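PDB 6RX9: tetracycline repressor protein class G, which represses the tetracycline resistance gene tetA by binding its operator DNA through a helix-turn-helix, and loses affinity for it when tetracycline binds. Local coordinates for residues V20-L25 with A97-G102; R76-E81 with E114-F119. One frame throughout, in Å; residues are numbered along the deposited sequence.

How the contacts relate
The two contacts lie on opposite sides of the chain's centre, their centres about 29 Å apart and their nearest atoms about 13 Å apart, so neither touches the other. Contact 1 joins the DNA-binding part to the C-terminal, drug-binding part; contact 2 lies wholly within the latter. Along the chain their segments alternate, in the order 20-25, 76-81, 97-102, 114-119. Contact 2 adjoins the probable tetracycline site: the side chain of Gln-116 is about 4 Å from that of Asn-82 and about 8 Å from that of His-64, both likely to bind the drug. Contact 1 shares helix 96-102 with His-100, a likely magnesium ligand, which is not among its touching residues.

Contact 1. Residues V20-L25 with A97-G102; sequences VGMDSL and ARIHAG
Met-22 lays its sulfur over one face of the Arg-98 guanidinium while Asp-23 meets the same group at its edge, so two consecutive residues hold one arginine from two directions. The Met-22 chain is fully extended, with CG anti to the backbone N (chi1 -178°), and this reach puts SD 3.8 Å from CZ of Arg-98, above the centre of the planar group. SD of Met-22 also lies 3.8 Å from CG1 of Ile-99, the two side chains running antiparallel to each other; the slim, unbranched methionine lets one sulfur touch both a flat cation and a branched aliphatic side chain. Arg-98 bends at chi3 (62°), turning its nitrogens toward the loop. There NH1 of Arg-98 donates a fairly straight bond of 2.9 Å to OD1 of Asp-23, arriving on the syn side of the carboxylate and nearly in the guanidinium plane. The two planes are 62° apart and one hydrogen bond forms, with OD2 of Asp-23 staying 3.7 Å from NH2 of Arg-98, so this is not the coplanar two-bond pairing. A water accepts from Asp-23 N at 3.1 Å and, weakly, from Arg-98 NH2. Asp-95 takes the amide of Met-22 and forms a long, weak ion pair with NH2 of Arg-98. Met-22 also touches Leu-52, and Ile-99 rests on Leu-17 and Ala-56, continuing the apolar contact onto helices 6-20 and 48-59. The turn after helix 6-20 is thus joined to helix 96-102 by an apolar contact, buried at Ile-99, beside a more exposed salt bridge, whose charge is probably partly screened by solvent.

Contact 2. Residues R76-E81 with E114-F119; sequences RVFLKE and ETQIRF
Phe-78 and Phe-119 both hold CG anti to the backbone N (chi1 170° and 171°), which sends each ring out from its helix toward the other. They meet as a T-shaped pair: the edge of Phe-119 faces the flat side of Phe-78, with centroids 5.6 Å apart and planes at 81°. CE2 of Phe-119 comes within 3.9 Å of CB of Phe-78, so the ring also packs against the base of its partner's side chain. Gln-116 approaches Phe-78 at its far edge, its CG 3.8 Å from CZ of the ring. The aliphatic part of the glutamine suits this apolar neighbour, while its amide NE2 is bonded to the carbonyl O of Ser-67. Large, flat phenylalanines suit a place where the helix backbones stay well apart, the nearest CA atoms, those of Phe-78 and Gln-116, being 9.4 Å from each other. Pro-69, in the loop leading to helix 75-91, touches both rings. Helix 127-155 packs against both helices, its Leu-134 touching Leu-79, Gln-116 and Ile-117, and on helix 110-122 Glu-114, Ile-117 and Arg-118 meet the second subunit, where Phe-171 of that subunit forms a cation-pi contact with Arg-118.

Contact 1. Residues V20-L25 with A97-G102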
loop_
_atom_site.group_PDB
_atom_site.type_symbol
_atom_site.label_atom_id
_atom_site.label_comp_id
_atom_site.label_asym_id
_atom_site.label_seq_id
_atom_site.Cartn_x
_atom_site.Cartn_y
_atom_site.Cartn_z
ATOM N N VAL A 20 11.125 13.548 -14.375
ATOM C CA VAL A 20 9.771 13.918 -14.900
ATOM C C VAL A 20 8.661 13.121 -14.202
ATOM O O VAL A 20 7.505 13.580 -14.252
ATOM C CB VAL A 20 9.694 13.760 -16.432
ATOM C CG1 VAL A 20 10.792 14.547 -17.132
ATOM C CG2 VAL A 20 9.711 12.303 -16.871
ATOM N N GLY A 21 8.976 11.975 -13.592
ATOM C CA GLY A 21 7.995 11.154 -12.861
ATOM C C GLY A 21 7.298 10.145 -13.758
ATOM O O GLY A 21 7.478 10.207 -14.994
ATOM N N MET A 22 6.511 9.266 -13.135
ATOM C CA MET A 22 5.847 8.076 -13.735
ATOM C C MET A 22 4.846 8.501 -14.819
ATOM O O MET A 22 4.790 7.835 -15.874
ATOM C CB MET A 22 5.120 7.317 -12.623
ATOM C CG MET A 22 4.432 6.044 -13.046
ATOM S SD MET A 22 3.516 5.377 -11.633
ATOM C CE MET A 22 2.905 3.842 -12.325
ATOM N N ASP A 23 4.080 9.566 -14.564
ATOM C CA ASP A 23 2.961 10.020 -15.434
ATOM C C ASP A 23 3.515 10.585 -16.750
ATOM O O ASP A 23 2.913 10.295 -17.799
ATOM C CB ASP A 23 2.065 11.022 -14.696
ATOM C CG ASP A 23 1.300 10.421 -13.526
ATOM O OD1 ASP A 23 1.176 9.179 -13.472
ATOM O OD2 ASP A 23 0.827 11.200 -12.672
ATOM N N SER A 24 4.616 11.345 -16.701
ATOM C CA SER A 24 5.232 12.035 -17.867
ATOM C C SER A 24 6.188 11.106 -18.629
ATOM O O SER A 24 6.576 11.471 -19.753
ATOM C CB SER A 24 5.941 13.296 -17.441
ATOM O OG SER A 24 5.014 14.249 -16.947
ATOM N N LEU A 25 6.571 9.968 -18.044
ATOM C CA LEU A 25 7.497 8.986 -18.676
ATOM C C LEU A 25 6.816 8.370 -19.905
ATOM O O LEU A 25 5.668 7.911 -19.777
ATOM C CB LEU A 25 7.866 7.918 -17.638
ATOM C CG LEU A 25 8.882 6.868 -18.082
ATOM C CD1 LEU A 25 10.182 7.513 -18.538
ATOM C CD2 LEU A 25 9.147 5.874 -16.959
ATOM N N ALA A 97 6.764 3.540 -5.063
ATOM C CA ALA A 97 5.690 2.713 -4.460
ATOM C C ALA A 97 4.537 2.538 -5.457
ATOM O O ALA A 97 4.013 1.415 -5.542
ATOM C CB ALA A 97 5.226 3.305 -3.153
ATOM N N ARG A 98 4.175 3.593 -6.192
ATOM C CA ARG A 98 3.103 3.567 -7.229
ATOM C C ARG A 98 3.471 2.559 -8.325
ATOM O O ARG A 98 2.595 1.767 -8.722
ATOM C CB ARG A 98 2.887 4.958 -7.835
ATOM C CG ARG A 98 2.077 5.907 -6.967
ATOM C CD ARG A 98 1.922 7.262 -7.633
ATOM N NE ARG A 98 1.194 7.145 -8.891
ATOM C CZ ARG A 98 1.290 7.978 -9.927
ATOM N NH1 ARG A 98 0.569 7.748 -11.011
ATOM N NH2 ARG A 98 2.092 9.030 -9.892
ATOM N N ILE A 99 4.720 2.592 -8.793
ATOM C CA ILE A 99 5.255 1.662 -9.832
ATOM C C ILE A 99 5.152 0.224 -9.302
ATOM O O ILE A 99 4.633 -0.635 -10.038
ATOM C CB ILE A 99 6.690 2.053 -10.240
ATOM C CG1 ILE A 99 6.692 3.342 -11.067
ATOM C CG2 ILE A 99 7.389 0.912 -10.970
ATOM C CD1 ILE A 99 8.056 3.969 -11.238
ATOM N N HIS A 100 5.603 -0.018 -8.066
ATOM C CA HIS A 100 5.580 -1.356 -7.413
ATOM C C HIS A 100 4.133 -1.862 -7.336
ATOM O O HIS A 100 3.899 -3.030 -7.708
ATOM C CB HIS A 100 6.249 -1.313 -6.032
ATOM C CG HIS A 100 6.217 -2.623 -5.317
ATOM N ND1 HIS A 100 7.172 -3.601 -5.521
ATOM C CD2 HIS A 100 5.341 -3.128 -4.421
ATOM C CE1 HIS A 100 6.889 -4.650 -4.774
ATOM N NE2 HIS A 100 5.771 -4.384 -4.088
ATOM N N ALA A 101 3.209 -1.008 -6.886
ATOM C CA ALA A 101 1.772 -1.318 -6.689
ATOM C C ALA A 101 1.100 -1.612 -8.037
ATOM O O ALA A 101 0.319 -2.584 -8.105
ATOM C CB ALA A 101 1.090 -0.174 -5.981
ATOM N N GLY A 102 1.396 -0.803 -9.060
ATOM C CA GLY A 102 0.781 -0.880 -10.401
ATOM C C GLY A 102 1.210 -2.116 -11.178
ATOM O O GLY A 102 0.499 -2.479 -12.135
HETATM O O HOH W 1 4.055 10.952 -11.816
#

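Contact 2. Residues R76-E81 with E114-F119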
loop_
_atom_site.group_PDB
_atom_site.type_symbol
_atom_site.label_atom_id
_atom_site.label_comp_id
_atom_site.label_asym_id
_atom_site.label_seq_id
_atom_site.Cartn_x
_atom_site.Cartn_y
_atom_site.Cartn_z
ATOM N N ARG A 76 14.093 -11.088 14.677
ATOM C CA ARG A 76 13.636 -9.684 14.887
ATOM C C ARG A 76 14.496 -8.732 14.047
ATOM O O ARG A 76 13.921 -7.859 13.367
ATOM C CB ARG A 76 13.694 -9.304 16.369
ATOM C CG ARG A 76 12.794 -10.147 17.260
ATOM C CD ARG A 76 12.847 -9.692 18.707
ATOM N NE ARG A 76 12.581 -10.783 19.636
ATOM C CZ ARG A 76 13.497 -11.463 20.327
ATOM N NH1 ARG A 76 13.111 -12.433 21.140
ATOM N NH2 ARG A 76 14.786 -11.185 20.216
ATOM N N VAL A 77 15.818 -8.901 14.084
ATOM C CA VAL A 77 16.785 -8.059 13.319
ATOM C C VAL A 77 16.595 -8.331 11.820
ATOM O O VAL A 77 16.607 -7.355 11.049
ATOM C CB VAL A 77 18.237 -8.300 13.777
ATOM C CG1 VAL A 77 19.242 -7.618 12.863
ATOM C CG2 VAL A 77 18.440 -7.857 15.220
ATOM N N PHE A 78 16.401 -9.598 11.432
ATOM C CA PHE A 78 16.190 -10.020 10.021
ATOM C C PHE A 78 14.968 -9.302 9.432
ATOM O O PHE A 78 15.101 -8.707 8.347
ATOM C CB PHE A 78 16.005 -11.535 9.898
ATOM C CG PHE A 78 15.561 -11.965 8.523
ATOM C CD1 PHE A 78 16.391 -11.781 7.428
ATOM C CD2 PHE A 78 14.308 -12.520 8.317
ATOM C CE1 PHE A 78 15.982 -12.155 6.157
ATOM C CE2 PHE A 78 13.898 -12.889 7.044
ATOM C CZ PHE A 78 14.736 -12.709 5.968
ATOM N N LEU A 79 13.820 -9.367 10.116
ATOM C CA LEU A 79 12.541 -8.779 9.625
ATOM C C LEU A 79 12.662 -7.253 9.551
ATOM O O LEU A 79 12.180 -6.682 8.552
ATOM C CB LEU A 79 11.380 -9.201 10.531
ATOM C CG LEU A 79 10.943 -10.662 10.413
ATOM C CD1 LEU A 79 9.737 -10.937 11.295
ATOM C CD2 LEU A 79 10.645 -11.035 8.967
ATOM N N LYS A 80 13.285 -6.618 10.551
ATOM C CA LYS A 80 13.439 -5.138 10.605
ATOM C C LYS A 80 14.353 -4.678 9.464
ATOM O O LYS A 80 13.942 -3.775 8.717
ATOM C CB LYS A 80 13.981 -4.659 11.956
ATOM C CG LYS A 80 14.248 -3.160 12.022
ATOM C CD LYS A 80 14.097 -2.546 13.396
ATOM C CE LYS A 80 14.064 -1.033 13.349
ATOM N NZ LYS A 80 13.860 -0.445 14.694
ATOM N N GLU A 81 15.540 -5.275 9.332
ATOM C CA GLU A 81 16.538 -4.872 8.304
ATOM C C GLU A 81 15.960 -5.123 6.905
ATOM O O GLU A 81 16.214 -4.292 6.014
ATOM C CB GLU A 81 17.870 -5.594 8.519
ATOM C CG GLU A 81 18.625 -5.112 9.746
ATOM C CD GLU A 81 19.014 -3.641 9.740
ATOM O OE1 GLU A 81 19.286 -3.104 10.828
ATOM O OE2 GLU A 81 19.046 -3.033 8.650
ATOM N N GLU A 114 11.667 -20.006 0.486
ATOM C CA GLU A 114 11.810 -21.230 1.321
ATOM C C GLU A 114 12.857 -20.989 2.415
ATOM O O GLU A 114 12.575 -21.345 3.573
ATOM C CB GLU A 114 12.176 -22.443 0.464
ATOM C CG GLU A 114 12.308 -23.721 1.275
ATOM C CD GLU A 114 11.995 -25.011 0.535
ATOM O OE1 GLU A 114 11.524 -24.939 -0.617
ATOM O OE2 GLU A 114 12.220 -26.088 1.121
ATOM N N THR A 115 14.007 -20.404 2.062
ATOM C CA THR A 115 15.100 -20.055 3.013
ATOM C C THR A 115 14.535 -19.154 4.122
ATOM O O THR A 115 14.787 -19.454 5.307
ATOM C CB THR A 115 16.286 -19.387 2.304
ATOM O OG1 THR A 115 16.727 -20.239 1.246
ATOM C CG2 THR A 115 17.445 -19.114 3.239
ATOM N N GLN A 116 13.795 -18.104 3.749
ATOM C CA GLN A 116 13.175 -17.134 4.694
ATOM C C GLN A 116 12.190 -17.868 5.614
ATOM O O GLN A 116 12.290 -17.691 6.847
ATOM C CB GLN A 116 12.463 -16.005 3.944
ATOM C CG GLN A 116 13.407 -15.007 3.285
ATOM C CD GLN A 116 12.670 -13.837 2.677
ATOM O OE1 GLN A 116 11.448 -13.847 2.548
ATOM N NE2 GLN A 116 13.411 -12.807 2.299
ATOM N N ILE A 117 11.281 -18.660 5.037
ATOM C CA ILE A 117 10.207 -19.391 5.779
ATOM C C ILE A 117 10.852 -20.401 6.739
ATOM O O ILE A 117 10.462 -20.418 7.922
ATOM C CB ILE A 117 9.215 -20.061 4.803
ATOM C CG1 ILE A 117 8.421 -19.023 4.004
ATOM C CG2 ILE A 117 8.292 -21.024 5.541
ATOM C CD1 ILE A 117 7.761 -19.571 2.760
ATOM N N ARG A 118 11.801 -21.208 6.251
ATOM C CA ARG A 118 12.483 -22.265 7.050
ATOM C C ARG A 118 13.236 -21.622 8.224
ATOM O O ARG A 118 13.238 -22.225 9.315
ATOM C CB ARG A 118 13.408 -23.110 6.168
ATOM C CG ARG A 118 12.687 -24.176 5.353
ATOM C CD ARG A 118 13.648 -25.207 4.797
ATOM N NE ARG A 118 13.029 -26.154 3.876
ATOM C CZ ARG A 118 12.347 -27.243 4.229
ATOM N NH1 ARG A 118 12.154 -27.543 5.504
ATOM N NH2 ARG A 118 11.847 -28.035 3.295
ATOM N N PHE A 119 13.833 -20.441 8.021
ATOM C CA PHE A 119 14.559 -19.678 9.074
ATOM C C PHE A 119 13.583 -19.240 10.175
ATOM O O PHE A 119 13.895 -19.445 11.363
ATOM C CB PHE A 119 15.291 -18.467 8.490
ATOM C CG PHE A 119 15.857 -17.535 9.533
ATOM C CD1 PHE A 119 16.902 -17.936 10.351
ATOM C CD2 PHE A 119 15.343 -16.258 9.699
ATOM C CE1 PHE A 119 17.417 -17.084 11.317
ATOM C CE2 PHE A 119 15.863 -15.403 10.661
ATOM C CZ PHE A 119 16.898 -15.819 11.469
#